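Cytochrome c XoxG (Methylobacterium extorquens, PDB 6ONQ) binds heme c covalently and probably transfers electrons in lanthanide-dependent methanol oxidation. Local coordinates at residues A[32-38]-A[71-77]. Numbering follows the deposited sequence.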
# COMPACT_ATOMS: atom_id res chain seq x y z
N GLU A 32 -6.63 11.59 16.15
CA GLU A 32 -6.88 10.22 15.71
C GLU A 32 -6.24 9.92 14.36
O GLU A 32 -6.22 8.75 13.95
CB GLU A 32 -8.39 9.95 15.65
CG GLU A 32 -9.03 9.66 17.02
CD GLU A 32 -8.20 8.72 17.87
OE1 GLU A 32 -7.78 9.13 18.98
OE2 GLU A 32 -7.97 7.56 17.44
N LEU A 33 -5.75 10.94 13.65
CA LEU A 33 -5.00 10.72 12.42
C LEU A 33 -3.62 10.13 12.67
O LEU A 33 -3.03 9.55 11.75
CB LEU A 33 -4.86 12.03 11.65
CG LEU A 33 -6.12 12.73 11.14
CD1 LEU A 33 -5.78 14.14 10.65
CD2 LEU A 33 -6.78 11.92 10.03
N ALA A 34 -3.09 10.27 13.88
CA ALA A 34 -1.75 9.81 14.18
C ALA A 34 -1.68 8.28 14.20
O ALA A 34 -2.67 7.60 14.48
CB ALA A 34 -1.27 10.37 15.51
N ASN A 35 -0.50 7.76 13.90
CA ASN A 35 -0.23 6.34 14.00
C ASN A 35 0.20 5.97 15.42
O ASN A 35 0.56 6.83 16.23
CB ASN A 35 0.87 5.93 13.01
CG ASN A 35 0.41 5.95 11.57
OD1 ASN A 35 -0.70 5.53 11.25
ND2 ASN A 35 1.28 6.43 10.68
N LYS A 36 0.16 4.67 15.71
CA LYS A 36 0.71 4.12 16.94
C LYS A 36 1.26 2.75 16.56
O LYS A 36 0.49 1.78 16.49
CB LYS A 36 -0.34 4.02 18.04
CG LYS A 36 -0.81 5.34 18.64
CD LYS A 36 -2.12 5.80 17.99
CE LYS A 36 -2.41 7.26 18.32
NZ LYS A 36 -3.62 7.79 17.59
N LEU A 37 2.56 2.67 16.31
CA LEU A 37 3.14 1.46 15.76
C LEU A 37 3.83 0.63 16.83
O LEU A 37 3.89 1.00 18.01
CB LEU A 37 4.13 1.78 14.64
CG LEU A 37 3.85 2.91 13.66
CD1 LEU A 37 5.13 3.23 12.91
CD2 LEU A 37 2.76 2.53 12.69
N ASP A 38 4.37 -0.51 16.40
CA ASP A 38 5.19 -1.39 17.20
C ASP A 38 6.34 -0.61 17.83
O ASP A 38 7.17 -0.05 17.10
CB ASP A 38 5.72 -2.51 16.32
CG ASP A 38 5.98 -3.80 17.08
OD1 ASP A 38 6.12 -3.74 18.32
OD2 ASP A 38 6.06 -4.86 16.42
N PHE A 71 -1.56 5.17 4.87
CA PHE A 71 -2.04 4.16 5.80
C PHE A 71 -2.41 4.78 7.14
O PHE A 71 -2.36 6.00 7.34
CB PHE A 71 -0.97 3.09 5.98
CG PHE A 71 0.37 3.65 6.31
CD1 PHE A 71 0.68 4.04 7.59
CD2 PHE A 71 1.33 3.79 5.32
CE1 PHE A 71 1.93 4.55 7.89
CE2 PHE A 71 2.58 4.29 5.62
CZ PHE A 71 2.88 4.67 6.90
N HIS A 72 -2.79 3.91 8.08
CA HIS A 72 -3.13 4.34 9.44
C HIS A 72 -3.10 3.09 10.32
O HIS A 72 -4.07 2.33 10.35
CB HIS A 72 -4.49 5.02 9.49
CG HIS A 72 -4.85 5.53 10.85
ND1 HIS A 72 -6.12 5.43 11.37
CD2 HIS A 72 -4.10 6.13 11.80
CE1 HIS A 72 -6.14 5.96 12.58
NE2 HIS A 72 -4.93 6.39 12.86
N ILE A 73 -1.99 2.90 11.03
CA ILE A 73 -1.79 1.79 11.96
C ILE A 73 -2.13 2.27 13.37
O ILE A 73 -1.88 3.43 13.72
CB ILE A 73 -0.35 1.26 11.90
CG1 ILE A 73 0.16 1.27 10.46
CG2 ILE A 73 -0.26 -0.12 12.48
CD1 ILE A 73 -0.62 0.41 9.54
N THR A 74 -2.71 1.38 14.17
CA THR A 74 -3.20 1.74 15.49
C THR A 74 -2.97 0.57 16.45
O THR A 74 -2.58 -0.53 16.05
CB THR A 74 -4.67 2.15 15.43
OG1 THR A 74 -5.35 1.33 14.46
CG2 THR A 74 -4.80 3.62 15.03
N ASN A 75 -3.20 0.85 17.74
CA ASN A 75 -3.01 -0.09 18.85
C ASN A 75 -1.70 -0.87 18.73
O ASN A 75 -1.67 -2.10 18.64
CB ASN A 75 -4.20 -1.04 18.98
CG ASN A 75 -5.52 -0.32 18.94
OD1 ASN A 75 -5.58 0.89 19.19
ND2 ASN A 75 -6.59 -1.05 18.64
N ASP A 76 -0.61 -0.11 18.74
CA ASP A 76 0.74 -0.65 18.86
C ASP A 76 1.05 -1.67 17.77
O ASP A 76 1.50 -2.79 18.03
CB ASP A 76 0.97 -1.24 20.26
CG ASP A 76 1.43 -0.19 21.26
OD1 ASP A 76 0.57 0.48 21.87
OD2 ASP A 76 2.66 -0.03 21.44
N GLY A 77 0.80 -1.27 16.53
CA GLY A 77 1.26 -2.02 15.38
C GLY A 77 0.45 -3.24 15.03
O GLY A 77 0.94 -4.10 14.29
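The N35 carboxamide meets the F71 ring at its edge, ND2 lying 3.4 Å from CE1 with amide and ring planes only 19° apart. The H72 ring is likewise met at its edge, by N35 OD1 and the carbonyl of A34. With CG anti to the backbone N (chi1 -177°), the imidazole reaches the carbonyls of the 32-38 loop, and its NE2 gives a weak, bent hydrogen bond to A34 O (3.0 Å). K36, its chain bent at chi2 (97°), turns NZ back to the same oxygen, so two side chains share one carbonyl. N35 OD1 accepts a hydrogen bond from the backbone N of I73 at 2.9 Å, the donor standing well above the carbonyl plane, and K36 N donates to I73 O. The pairing illustrates how an extended loop can be tied to a strand by mixed side-chain and purely main-chain bonds. G77 N, in the turn after the strand, donates to K36 O on a lone pair (3.1 Å), while L37 CD2 packs on I73 CB at 3.5 Å. In this structural packing remote from the heme, helix 46-51 covers N35 and L37 through L49, F71 reaches helix 156-167 at V161 and A165, and I73 touches V80 of strand 79-80.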